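Local coordinates for D-3-phosphoglycerate dehydrogenase-related protein (Vibrio cholerae, PDB 4S1V), which probably catalyses the NAD-dependent oxidation of D-3-phosphoglycerate, as a member of the D-isomer-specific 2-hydroxyacid dehydrogenase family, at residues R44-E49 / A66-L71; I60-L65 / E90-T95; L51-E56 / S81-V86. All blocks are in the same frame, centred on the assembly; numbering follows the deposited sequence.

Interaction 1: residues R44-E49 / A66-L71; sequences RLKPFE and AHLPNL
L68 packs its CD2 methyl against the backbone of L45 and K46. CD2 of L68 lies 3.5 Å from L45 C, and CB of L45 covers the same methyl at 3.8 Å. This is the tight, apolar part of the contact. Beside it, L71 has CG anti to the backbone N (chi1 -172°). The branch beyond, L71 CD1, packs against the backbone carbonyl of E49, 3.7 Å from E49 O. Next to it, E49 CA makes a C-H...O contact with N70 O.

The outer side is polar and more open to solvent. K46 O is gripped twice there. N70 ND2 donates to K46 O over 3.1 Å, coming from 41° above the carbonyl plane. A water donates to K46 O at 2.7 Å and accepts from N70 N. The long chain of K46, bent at chi2 and chi4, donates a hydrogen bond to H67 O, 2.8 Å from K46 NZ.

Each segment folds into a type I turn, L45 to F48 and L68 to L71. These turns lead into the neighbouring parallel strands 50-53 and 73-76. E49 OE1 bonds to K3 N, and L45 packs on A5 of strand 3-6.

Interaction 2: residues I60-L65 / E90-T95; sequences ITENLL and ERYGVT
L65 and Y92 carry a packing contact between helix 62-66 and the C-terminal end of helix 86-91. Both helices belong to a flavodoxin-like, Rossmann-type open alpha/beta fold on the five-stranded parallel sheet. In this enzyme family it is the domain that pairs with the NAD-binding one. A Schellman motif ends helix 86-91. Its C-prime residue is G93, with positive phi; G93 N bonds to E90 O, and V94 N to C89 O. The turn sets Y92 and V94 beside helix 62-66.

CB of L65 lies over one face of the Y92 ring, offset toward the rim. This is a CH-pi contact, 4.2 Å from L65 CB to the centroid of the Y92 ring. The backbone carbonyl joins in, with L65 O 3.6 Å from Y92 CD2. Deeper in, L65 CD2 meets V94 CG2 at 4.0 Å. On its other flank, helix 62-66 places L64 against helix 38-45. T61 is the N-cap, its OG1 taking a weak bond from L64 N.

The solvent side is polar. E62 CG sits anti to the backbone N (chi1 -172°), and the extended chain beyond it carries the carboxylate to the edge of the Y92 ring. R91 NH1 forms a long salt bridge with E62 OE2, a matter of charge only. Y92 OH donates to E62 OE2 over 2.8 Å on the anti side of the carboxylate, whose plane stands 88° from that of the ring.

Interaction 3: residues L51-E56 / S81-V86; sequences LVLIRE and SNHIDV
The H83 ring lies between R55 and E56 on one face and its own neighbour I84 on the other. R55 O sits 3.1 Å above the ring plane, near NE2 but not hydrogen-bonded to it. E56 CA lies over the same face in a CH-pi contact, 3.9 Å from the centroid of the H83 ring. H83 CG lies between the backbone N and the carbonyl carbon (chi1 70°), where it meets E56 CA at 3.7 Å. I84 CG2 covers the opposite face. At the edge are S81 OG and L53 CD1, the latter 4.1 Å from H83 NE2. Q76 binds both partners: its OE1 bonds to H83 NE2 and its NE2 to R55 O.

The contact lies at the C-terminal ends of the strands of the parallel sheet. It faces the cleft between the two domains, probably near the active site, as in enzymes of this family. E56 OE2 forms a salt bridge with R239, and N82 ND2 bonds to L212 O, both across the cleft.

S81 OG donates to E56 OE2 over 2.7 Å, from well above the carboxylate plane (79° out of it). H83 ND1 adds a weak bond to S81 OG at 3.5 Å. A water donates to E56 OE1 at 3.0 Å and accepts from N82 ND2.

All three contacts belong to the domain of the five-stranded parallel sheet. Their segments alternate along the chain: 44-49, 51-56, 60-65, then 66-71, 81-86 and 90-95. Centres of interactions 1 and 2 are about 10 Å apart, those of 2 and 3 about 11 Å, and those of 1 and 3 about 16 Å. Interaction 2 joins the helices that follow strands 50-53 and 73-76. L51 packs on L45 and L71, joining interactions 1 and 3. I60 ties interaction 2 to 3: it packs on L53, and its N probably bonds to H83 O. Interactions 1 and 2 lie at the outer end of the domain, interaction 3 at the end that faces the NAD-binding domain.

Interaction 1: residues R44-E49 / A66-L71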
ATOM      1  N   ARG C  44      26.938  -3.915  34.613  1.00 42.88           N
ATOM      2  CA  ARG C  44      27.620  -3.040  33.660  1.00 42.63           C
ATOM      3  C   ARG C  44      28.235  -1.801  34.334  1.00 40.94           C
ATOM      4  O   ARG C  44      29.350  -1.391  33.994  1.00 39.92           O
ATOM      5  CB  ARG C  44      26.651  -2.648  32.538  1.00 43.72           C
ATOM      6  CG  ARG C  44      27.071  -1.477  31.667  1.00 45.85           C
ATOM      7  CD  ARG C  44      26.004  -1.148  30.630  1.00 47.05           C
ATOM      8  NE  ARG C  44      25.881  -2.188  29.608  1.00 48.13           N
ATOM      9  CZ  ARG C  44      25.055  -2.134  28.567  1.00 50.94           C
ATOM     10  NH1 ARG C  44      24.260  -1.082  28.389  1.00 50.81           N
ATOM     11  NH2 ARG C  44      25.024  -3.135  27.696  1.00 50.74           N
ATOM     12  N   LEU C  45      27.521  -1.234  35.305  1.00 39.40           N
ATOM     13  CA  LEU C  45      27.901   0.051  35.902  1.00 39.06           C
ATOM     14  C   LEU C  45      28.749  -0.026  37.180  1.00 39.12           C
ATOM     15  O   LEU C  45      29.153   1.014  37.714  1.00 37.06           O
ATOM     16  CB  LEU C  45      26.652   0.918  36.147  1.00 38.31           C
ATOM     17  CG  LEU C  45      25.754   1.236  34.942  1.00 37.80           C
ATOM     18  CD1 LEU C  45      24.504   1.997  35.370  1.00 36.86           C
ATOM     19  CD2 LEU C  45      26.511   1.994  33.863  1.00 37.48           C
ATOM     20  N   LYS C  46      29.022  -1.240  37.665  1.00 39.68           N
ATOM     21  CA  LYS C  46      29.781  -1.413  38.913  1.00 39.77           C
ATOM     22  C   LYS C  46      31.047  -0.544  39.036  1.00 38.83           C
ATOM     23  O   LYS C  46      31.188   0.170  40.030  1.00 38.53           O
ATOM     24  CB  LYS C  46      30.093  -2.886  39.210  1.00 40.74           C
ATOM     25  CG  LYS C  46      28.993  -3.582  39.988  1.00 42.78           C
ATOM     26  CD  LYS C  46      29.547  -4.505  41.055  1.00 42.86           C
ATOM     27  CE  LYS C  46      28.430  -5.287  41.740  1.00 43.58           C
ATOM     28  NZ  LYS C  46      27.510  -4.449  42.567  1.00 40.18           N
ATOM     29  N   PRO C  47      31.950  -0.580  38.027  1.00 37.68           N
ATOM     30  CA  PRO C  47      33.227   0.136  38.183  1.00 37.81           C
ATOM     31  C   PRO C  47      33.141   1.665  38.034  1.00 38.13           C
ATOM     32  O   PRO C  47      34.160   2.351  38.160  1.00 38.22           O
ATOM     33  CB  PRO C  47      34.085  -0.442  37.055  1.00 37.66           C
ATOM     34  CG  PRO C  47      33.102  -0.782  35.992  1.00 38.12           C
ATOM     35  CD  PRO C  47      31.876  -1.269  36.722  1.00 37.80           C
ATOM     36  N   PHE C  48      31.949   2.197  37.770  1.00 37.02           N
ATOM     37  CA  PHE C  48      31.821   3.624  37.472  1.00 35.24           C
ATOM     38  C   PHE C  48      31.577   4.498  38.694  1.00 34.15           C
ATOM     39  O   PHE C  48      30.853   4.122  39.614  1.00 33.94           O
ATOM     40  CB  PHE C  48      30.765   3.863  36.395  1.00 34.31           C
ATOM     41  CG  PHE C  48      31.172   3.362  35.040  1.00 33.66           C
ATOM     42  CD1 PHE C  48      32.120   4.046  34.290  1.00 33.65           C
ATOM     43  CD2 PHE C  48      30.621   2.195  34.520  1.00 33.85           C
ATOM     44  CE1 PHE C  48      32.499   3.580  33.040  1.00 34.60           C
ATOM     45  CE2 PHE C  48      30.996   1.726  33.273  1.00 33.30           C
ATOM     46  CZ  PHE C  48      31.935   2.416  32.533  1.00 33.40           C
ATOM     47  N   GLU C  49      32.205   5.669  38.678  1.00 33.89           N
ATOM     48  CA  GLU C  49      32.125   6.642  39.768  1.00 33.42           C
ATOM     49  C   GLU C  49      31.160   7.794  39.459  1.00 31.27           C
ATOM     50  O   GLU C  49      30.663   8.460  40.375  1.00 30.96           O
ATOM     51  CB  GLU C  49      33.526   7.192  40.080  1.00 35.75           C
ATOM     52  CG  GLU C  49      34.517   6.139  40.565  1.00 37.96           C
ATOM     53  CD  GLU C  49      35.960   6.609  40.509  1.00 41.07           C
ATOM     54  OE1 GLU C  49      36.540   6.641  39.399  1.00 41.07           O
ATOM     55  OE2 GLU C  49      36.520   6.936  41.581  1.00 43.27           O
ATOM     56  N   ALA C  66      21.275   0.845  45.396  1.00 34.84           N
ATOM     57  CA  ALA C  66      21.663  -0.136  46.411  1.00 34.70           C
ATOM     58  C   ALA C  66      22.852  -0.984  45.969  1.00 35.06           C
ATOM     59  O   ALA C  66      23.624  -1.450  46.808  1.00 35.75           O
ATOM     60  CB  ALA C  66      20.481  -1.024  46.786  1.00 33.35           C
ATOM     61  N   HIS C  67      23.013  -1.163  44.658  1.00 34.41           N
ATOM     62  CA  HIS C  67      24.014  -2.088  44.130  1.00 35.28           C
ATOM     63  C   HIS C  67      25.128  -1.462  43.345  1.00 36.21           C
ATOM     64  O   HIS C  67      25.833  -2.147  42.590  1.00 37.06           O
ATOM     65  CB  HIS C  67      23.324  -3.176  43.326  1.00 34.75           C
ATOM     66  CG  HIS C  67      22.379  -4.001  44.145  1.00 35.23           C
ATOM     67  ND1 HIS C  67      22.808  -4.926  45.023  1.00 35.08           N
ATOM     68  CD2 HIS C  67      20.988  -3.992  44.228  1.00 35.00           C
ATOM     69  CE1 HIS C  67      21.751  -5.490  45.628  1.00 35.99           C
ATOM     70  NE2 HIS C  67      20.636  -4.920  45.138  1.00 36.23           N
ATOM     71  N   LEU C  68      25.302  -0.155  43.516  1.00 35.44           N
ATOM     72  CA  LEU C  68      26.385   0.571  42.862  1.00 35.79           C
ATOM     73  C   LEU C  68      27.156   1.427  43.881  1.00 35.61           C
ATOM     74  O   LEU C  68      27.008   2.657  43.903  1.00 35.00           O
ATOM     75  CB  LEU C  68      25.852   1.418  41.698  1.00 34.46           C
ATOM     76  CG  LEU C  68      25.269   0.684  40.480  1.00 34.76           C
ATOM     77  CD1 LEU C  68      24.614   1.664  39.518  1.00 34.21           C
ATOM     78  CD2 LEU C  68      26.326  -0.143  39.760  1.00 34.60           C
ATOM     79  N   PRO C  69      27.990   0.773  44.723  1.00 36.65           N
ATOM     80  CA  PRO C  69      28.692   1.444  45.830  1.00 36.32           C
ATOM     81  C   PRO C  69      29.829   2.389  45.416  1.00 35.87           C
ATOM     82  O   PRO C  69      30.217   3.257  46.204  1.00 36.87           O
ATOM     83  CB  PRO C  69      29.246   0.273  46.649  1.00 36.04           C
ATOM     84  CG  PRO C  69      29.433  -0.815  45.654  1.00 35.52           C
ATOM     85  CD  PRO C  69      28.283  -0.675  44.702  1.00 36.52           C
ATOM     86  N   ASN C  70      30.370   2.223  44.212  1.00 34.74           N
ATOM     87  CA  ASN C  70      31.412   3.136  43.729  1.00 35.38           C
ATOM     88  C   ASN C  70      30.860   4.435  43.121  1.00 34.52           C
ATOM     89  O   ASN C  70      31.616   5.369  42.863  1.00 34.43           O
ATOM     90  CB  ASN C  70      32.343   2.441  42.729  1.00 35.11           C
ATOM     91  CG  ASN C  70      32.970   1.180  43.291  1.00 37.30           C
ATOM     92  OD1 ASN C  70      33.348   1.121  44.461  1.00 37.28           O
ATOM     93  ND2 ASN C  70      33.089   0.160  42.447  1.00 37.21           N
ATOM     94  N   LEU C  71      29.549   4.487  42.895  1.00 33.65           N
ATOM     95  CA  LEU C  71      28.914   5.675  42.318  1.00 33.40           C
ATOM     96  C   LEU C  71      28.925   6.861  43.284  1.00 33.04           C
ATOM     97  O   LEU C  71      28.416   6.767  44.398  1.00 33.92           O
ATOM     98  CB  LEU C  71      27.474   5.362  41.886  1.00 31.92           C
ATOM     99  CG  LEU C  71      26.713   6.436  41.096  1.00 31.82           C
ATOM    100  CD1 LEU C  71      27.432   6.811  39.807  1.00 30.85           C
ATOM    101  CD2 LEU C  71      25.283   5.994  40.812  1.00 31.22           C
TER
HETATM  102  O   HOH W   1      29.426   0.920  41.900  1.00 36.71           O

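Interaction 2: residues I60-L65 / E90-T95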
ATOM      1  N   ILE C  60      16.393   5.953  37.585  1.00 27.08           N
ATOM      2  CA  ILE C  60      17.308   5.605  38.667  1.00 28.33           C
ATOM      3  C   ILE C  60      16.483   5.100  39.849  1.00 28.79           C
ATOM      4  O   ILE C  60      15.786   5.874  40.505  1.00 30.58           O
ATOM      5  CB  ILE C  60      18.188   6.807  39.096  1.00 28.00           C
ATOM      6  CG1 ILE C  60      18.990   7.357  37.902  1.00 27.75           C
ATOM      7  CG2 ILE C  60      19.114   6.412  40.238  1.00 27.60           C
ATOM      8  CD1 ILE C  60      19.878   6.343  37.202  1.00 27.46           C
ATOM      9  N   THR C  61      16.545   3.797  40.096  1.00 29.85           N
ATOM     10  CA  THR C  61      15.760   3.179  41.164  1.00 31.06           C
ATOM     11  C   THR C  61      16.620   2.924  42.401  1.00 31.51           C
ATOM     12  O   THR C  61      17.841   3.049  42.342  1.00 31.27           O
ATOM     13  CB  THR C  61      15.134   1.846  40.713  1.00 31.06           C
ATOM     14  OG1 THR C  61      16.169   0.949  40.299  1.00 30.37           O
ATOM     15  CG2 THR C  61      14.128   2.054  39.571  1.00 31.18           C
ATOM     16  N   GLU C  62      15.980   2.569  43.513  1.00 32.42           N
ATOM     17  CA  GLU C  62      16.713   2.181  44.718  1.00 34.37           C
ATOM     18  C   GLU C  62      17.561   0.936  44.456  1.00 35.24           C
ATOM     19  O   GLU C  62      18.694   0.834  44.932  1.00 35.23           O
ATOM     20  CB  GLU C  62      15.770   1.963  45.902  1.00 33.95           C
ATOM     21  CG  GLU C  62      16.509   1.744  47.212  1.00 35.51           C
ATOM     22  CD  GLU C  62      15.673   2.037  48.444  1.00 34.90           C
ATOM     23  OE1 GLU C  62      14.428   1.981  48.365  1.00 36.19           O
ATOM     24  OE2 GLU C  62      16.271   2.323  49.500  1.00 34.91           O
ATOM     25  N   ASN C  63      17.007   0.007  43.682  1.00 35.58           N
ATOM     26  CA  ASN C  63      17.728  -1.184  43.246  1.00 36.65           C
ATOM     27  C   ASN C  63      19.083  -0.848  42.608  1.00 36.23           C
ATOM     28  O   ASN C  63      20.096  -1.458  42.944  1.00 36.59           O
ATOM     29  CB  ASN C  63      16.858  -2.004  42.291  1.00 38.12           C
ATOM     30  CG  ASN C  63      17.491  -3.330  41.904  1.00 39.11           C
ATOM     31  OD1 ASN C  63      18.101  -4.011  42.729  1.00 39.68           O
ATOM     32  ND2 ASN C  63      17.339  -3.706  40.641  1.00 39.54           N
ATOM     33  N   LEU C  64      19.103   0.126  41.699  1.00 34.94           N
ATOM     34  CA  LEU C  64      20.361   0.577  41.103  1.00 34.74           C
ATOM     35  C   LEU C  64      21.292   1.175  42.159  1.00 34.09           C
ATOM     36  O   LEU C  64      22.451   0.785  42.262  1.00 34.74           O
ATOM     37  CB  LEU C  64      20.117   1.595  39.975  1.00 35.07           C
ATOM     38  CG  LEU C  64      19.613   1.155  38.593  1.00 34.16           C
ATOM     39  CD1 LEU C  64      19.814   2.282  37.586  1.00 32.63           C
ATOM     40  CD2 LEU C  64      20.314  -0.111  38.115  1.00 33.64           C
ATOM     41  N   LEU C  65      20.768   2.109  42.947  1.00 32.65           N
ATOM     42  CA  LEU C  65      21.546   2.803  43.971  1.00 33.31           C
ATOM     43  C   LEU C  65      22.070   1.857  45.053  1.00 34.37           C
ATOM     44  O   LEU C  65      23.180   2.038  45.558  1.00 35.93           O
ATOM     45  CB  LEU C  65      20.703   3.917  44.603  1.00 33.02           C
ATOM     46  CG  LEU C  65      20.273   5.073  43.689  1.00 31.88           C
ATOM     47  CD1 LEU C  65      18.991   5.713  44.198  1.00 32.46           C
ATOM     48  CD2 LEU C  65      21.376   6.115  43.560  1.00 32.77           C
ATOM     49  N   GLU C  90      20.897  10.821  47.353  1.00 34.06           N
ATOM     50  CA  GLU C  90      21.804  11.386  48.356  1.00 36.20           C
ATOM     51  C   GLU C  90      21.861  10.508  49.596  1.00 37.27           C
ATOM     52  O   GLU C  90      22.922  10.339  50.196  1.00 36.60           O
ATOM     53  CB  GLU C  90      21.382  12.815  48.703  1.00 36.80           C
ATOM     54  CG  GLU C  90      21.416  13.742  47.496  1.00 39.04           C
ATOM     55  CD  GLU C  90      20.873  15.130  47.775  1.00 40.85           C
ATOM     56  OE1 GLU C  90      19.735  15.254  48.293  1.00 41.14           O
ATOM     57  OE2 GLU C  90      21.587  16.103  47.448  1.00 40.59           O
ATOM     58  N   ARG C  91      20.716   9.921  49.946  1.00 39.49           N
ATOM     59  CA  ARG C  91      20.631   8.937  51.022  1.00 40.04           C
ATOM     60  C   ARG C  91      21.590   7.756  50.791  1.00 39.43           C
ATOM     61  O   ARG C  91      22.048   7.134  51.747  1.00 39.48           O
ATOM     62  CB  ARG C  91      19.180   8.472  51.185  1.00 42.15           C
ATOM     63  CG  ARG C  91      18.894   7.610  52.409  1.00 45.39           C
ATOM     64  CD  ARG C  91      19.058   6.133  52.085  1.00 48.51           C
ATOM     65  NE  ARG C  91      18.617   5.286  53.185  1.00 52.41           N
ATOM     66  CZ  ARG C  91      17.388   4.793  53.311  1.00 52.25           C
ATOM     67  NH1 ARG C  91      16.451   5.055  52.402  1.00 52.03           N
ATOM     68  NH2 ARG C  91      17.097   4.034  54.356  1.00 52.94           N
ATOM     69  N   TYR C  92      21.899   7.459  49.526  1.00 37.32           N
ATOM     70  CA  TYR C  92      22.917   6.458  49.189  1.00 35.24           C
ATOM     71  C   TYR C  92      24.286   7.067  48.908  1.00 33.31           C
ATOM     72  O   TYR C  92      25.160   6.405  48.340  1.00 31.87           O
ATOM     73  CB  TYR C  92      22.477   5.604  48.001  1.00 35.06           C
ATOM     74  CG  TYR C  92      21.540   4.500  48.392  1.00 35.58           C
ATOM     75  CD1 TYR C  92      20.167   4.725  48.450  1.00 35.08           C
ATOM     76  CD2 TYR C  92      22.021   3.233  48.721  1.00 35.70           C
ATOM     77  CE1 TYR C  92      19.295   3.720  48.811  1.00 35.16           C
ATOM     78  CE2 TYR C  92      21.150   2.218  49.086  1.00 35.63           C
ATOM     79  CZ  TYR C  92      19.791   2.474  49.130  1.00 34.49           C
ATOM     80  OH  TYR C  92      18.910   1.490  49.497  1.00 33.98           O
ATOM     81  N   GLY C  93      24.457   8.328  49.300  1.00 33.36           N
ATOM     82  CA  GLY C  93      25.718   9.046  49.108  1.00 33.16           C
ATOM     83  C   GLY C  93      26.006   9.427  47.666  1.00 32.85           C
ATOM     84  O   GLY C  93      27.165   9.580  47.280  1.00 33.04           O
ATOM     85  N   VAL C  94      24.961   9.587  46.861  1.00 31.10           N
ATOM     86  CA  VAL C  94      25.167   9.989  45.472  1.00 30.75           C
ATOM     87  C   VAL C  94      24.729  11.427  45.263  1.00 30.17           C
ATOM     88  O   VAL C  94      23.573  11.775  45.512  1.00 31.74           O
ATOM     89  CB  VAL C  94      24.473   9.044  44.472  1.00 30.26           C
ATOM     90  CG1 VAL C  94      24.749   9.489  43.040  1.00 30.29           C
ATOM     91  CG2 VAL C  94      24.939   7.608  44.688  1.00 29.75           C
ATOM     92  N   THR C  95      25.684  12.255  44.848  1.00 29.98           N
ATOM     93  CA  THR C  95      25.421  13.633  44.453  1.00 30.98           C
ATOM     94  C   THR C  95      24.723  13.636  43.096  1.00 31.06           C
ATOM     95  O   THR C  95      25.155  12.949  42.165  1.00 32.14           O
ATOM     96  CB  THR C  95      26.725  14.458  44.360  1.00 30.69           C
ATOM     97  OG1 THR C  95      27.468  14.313  45.571  1.00 32.00           O
ATOM     98  CG2 THR C  95      26.437  15.955  44.145  1.00 30.04           C
TER

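Interaction 3: residues L51-E56 / S81-V86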
ATOM      1  N   LEU C  51      27.810   8.760  36.582  1.00 29.15           N
ATOM      2  CA  LEU C  51      26.936   8.476  35.448  1.00 29.55           C
ATOM      3  C   LEU C  51      26.428   9.780  34.872  1.00 28.30           C
ATOM      4  O   LEU C  51      26.045  10.684  35.618  1.00 28.64           O
ATOM      5  CB  LEU C  51      25.718   7.653  35.861  1.00 30.63           C
ATOM      6  CG  LEU C  51      25.832   6.294  36.529  1.00 31.78           C
ATOM      7  CD1 LEU C  51      24.424   5.844  36.879  1.00 31.12           C
ATOM      8  CD2 LEU C  51      26.524   5.281  35.621  1.00 33.02           C
ATOM      9  N   VAL C  52      26.422   9.861  33.545  1.00 26.43           N
ATOM     10  CA  VAL C  52      25.829  10.980  32.837  1.00 24.98           C
ATOM     11  C   VAL C  52      24.567  10.464  32.169  1.00 25.04           C
ATOM     12  O   VAL C  52      24.626   9.573  31.313  1.00 25.51           O
ATOM     13  CB  VAL C  52      26.788  11.577  31.784  1.00 24.56           C
ATOM     14  CG1 VAL C  52      26.049  12.562  30.880  1.00 23.59           C
ATOM     15  CG2 VAL C  52      27.964  12.261  32.468  1.00 23.71           C
ATOM     16  N   LEU C  53      23.430  11.012  32.586  1.00 24.14           N
ATOM     17  CA  LEU C  53      22.132  10.575  32.097  1.00 23.68           C
ATOM     18  C   LEU C  53      21.609  11.467  30.985  1.00 23.28           C
ATOM     19  O   LEU C  53      21.711  12.696  31.065  1.00 22.16           O
ATOM     20  CB  LEU C  53      21.106  10.547  33.237  1.00 23.66           C
ATOM     21  CG  LEU C  53      21.428   9.714  34.476  1.00 23.67           C
ATOM     22  CD1 LEU C  53      20.240   9.740  35.429  1.00 23.12           C
ATOM     23  CD2 LEU C  53      21.797   8.289  34.099  1.00 24.20           C
ATOM     24  N   ILE C  54      21.027  10.837  29.966  1.00 22.25           N
ATOM     25  CA  ILE C  54      20.374  11.559  28.884  1.00 21.77           C
ATOM     26  C   ILE C  54      18.881  11.651  29.179  1.00 21.48           C
ATOM     27  O   ILE C  54      18.133  10.693  28.984  1.00 20.85           O
ATOM     28  CB  ILE C  54      20.639  10.925  27.504  1.00 21.56           C
ATOM     29  CG1 ILE C  54      22.150  10.723  27.291  1.00 20.86           C
ATOM     30  CG2 ILE C  54      20.008  11.777  26.400  1.00 21.02           C
ATOM     31  CD1 ILE C  54      22.533  10.204  25.919  1.00 21.13           C
ATOM     32  N   ARG C  55      18.469  12.827  29.661  1.00 22.01           N
ATOM     33  CA  ARG C  55      17.086  13.074  30.074  0.50 21.97           C
ATOM     34  C   ARG C  55      16.520  11.873  30.850  1.00 21.75           C
ATOM     35  O   ARG C  55      17.150  11.419  31.814  1.00 21.17           O
ATOM     36  CB  ARG C  55      16.211  13.477  28.877  0.50 21.55           C
ATOM     37  CG  ARG C  55      16.661  14.759  28.185  0.50 21.44           C
ATOM     38  CD  ARG C  55      16.712  15.953  29.135  0.50 21.27           C
ATOM     39  NE  ARG C  55      15.394  16.292  29.665  0.50 21.19           N
ATOM     40  CZ  ARG C  55      15.073  16.261  30.954  0.50 21.42           C
ATOM     41  NH1 ARG C  55      15.978  15.923  31.857  0.50 21.69           N
ATOM     42  NH2 ARG C  55      13.845  16.571  31.341  0.50 21.29           N
ATOM     43  N   GLU C  56      15.361  11.355  30.436  1.00 22.29           N
ATOM     44  CA  GLU C  56      14.655  10.299  31.185  1.00 23.94           C
ATOM     45  C   GLU C  56      14.780   8.876  30.605  1.00 25.16           C
ATOM     46  O   GLU C  56      13.954   8.017  30.906  1.00 25.41           O
ATOM     47  CB  GLU C  56      13.157  10.642  31.333  1.00 25.58           C
ATOM     48  CG  GLU C  56      12.849  12.101  31.649  1.00 27.14           C
ATOM     49  CD  GLU C  56      11.481  12.304  32.271  1.00 29.39           C
ATOM     50  OE1 GLU C  56      10.910  11.348  32.838  1.00 31.68           O
ATOM     51  OE2 GLU C  56      10.973  13.439  32.216  1.00 31.39           O
ATOM     52  N   SER C  81      13.721  15.008  36.768  1.00 30.87           N
ATOM     53  CA  SER C  81      12.270  14.827  36.701  1.00 32.40           C
ATOM     54  C   SER C  81      11.900  13.417  37.131  1.00 31.47           C
ATOM     55  O   SER C  81      12.662  12.764  37.847  1.00 32.15           O
ATOM     56  CB  SER C  81      11.703  15.091  35.286  1.00 33.94           C
ATOM     57  OG  SER C  81      12.461  14.459  34.276  1.00 34.69           O
ATOM     58  N   ASN C  82      10.733  12.961  36.686  1.00 30.54           N
ATOM     59  CA  ASN C  82      10.142  11.704  37.132  1.00 31.06           C
ATOM     60  C   ASN C  82      11.022  10.449  37.192  1.00 30.29           C
ATOM     61  O   ASN C  82      10.706   9.508  37.903  1.00 29.78           O
ATOM     62  CB  ASN C  82       8.871  11.436  36.308  1.00 32.32           C
ATOM     63  CG  ASN C  82       7.844  12.548  36.444  1.00 33.48           C
ATOM     64  OD1 ASN C  82       7.370  12.844  37.543  1.00 34.54           O
ATOM     65  ND2 ASN C  82       7.499  13.175  35.328  1.00 33.29           N
ATOM     66  N   HIS C  83      12.126  10.446  36.454  1.00 29.93           N
ATOM     67  CA  HIS C  83      12.972   9.259  36.321  1.00 29.69           C
ATOM     68  C   HIS C  83      13.992   9.126  37.431  1.00 30.45           C
ATOM     69  O   HIS C  83      14.700   8.110  37.501  1.00 28.88           O
ATOM     70  CB  HIS C  83      13.695   9.304  34.981  1.00 28.47           C
ATOM     71  CG  HIS C  83      14.755  10.369  34.922  1.00 27.21           C
ATOM     72  ND1 HIS C  83      14.456  11.682  34.918  1.00 27.18           N
ATOM     73  CD2 HIS C  83      16.145  10.277  34.930  1.00 27.32           C
ATOM     74  CE1 HIS C  83      15.599  12.396  34.898  1.00 27.50           C
ATOM     75  NE2 HIS C  83      16.631  11.532  34.906  1.00 26.65           N
ATOM     76  N   ILE C  84      14.086  10.141  38.295  1.00 30.70           N
ATOM     77  CA  ILE C  84      15.119  10.194  39.335  1.00 31.36           C
ATOM     78  C   ILE C  84      14.608  10.807  40.654  1.00 32.37           C
ATOM     79  O   ILE C  84      13.819  11.753  40.646  1.00 33.91           O
ATOM     80  CB  ILE C  84      16.403  10.908  38.821  1.00 31.74           C
ATOM     81  CG1 ILE C  84      17.593  10.661  39.764  1.00 32.15           C
ATOM     82  CG2 ILE C  84      16.157  12.393  38.578  1.00 31.76           C
ATOM     83  CD1 ILE C  84      18.929  11.170  39.245  1.00 32.66           C
ATOM     84  N   ASP C  85      15.057  10.252  41.776  1.00 31.62           N
ATOM     85  CA  ASP C  85      14.604  10.668  43.105  1.00 32.15           C
ATOM     86  C   ASP C  85      15.791  11.203  43.900  1.00 31.49           C
ATOM     87  O   ASP C  85      16.531  10.436  44.532  1.00 31.45           O
ATOM     88  CB  ASP C  85      13.954   9.479  43.826  1.00 32.61           C
ATOM     89  CG  ASP C  85      13.325   9.856  45.167  1.00 33.56           C
ATOM     90  OD1 ASP C  85      13.786  10.809  45.839  1.00 32.61           O
ATOM     91  OD2 ASP C  85      12.358   9.167  45.559  1.00 34.20           O
ATOM     92  N   VAL C  86      15.962  12.522  43.871  1.00 31.58           N
ATOM     93  CA  VAL C  86      17.187  13.160  44.380  1.00 32.17           C
ATOM     94  C   VAL C  86      17.409  12.932  45.885  1.00 32.59           C
ATOM     95  O   VAL C  86      18.528  12.606  46.288  1.00 31.75           O
ATOM     96  CB  VAL C  86      17.273  14.652  43.982  1.00 31.82           C
ATOM     97  CG1 VAL C  86      18.511  15.319  44.568  1.00 31.60           C
ATOM     98  CG2 VAL C  86      17.277  14.781  42.468  1.00 32.31           C
TER
HETATM   99  O   HOH W   2       8.031  12.055  32.702  1.00 38.61           O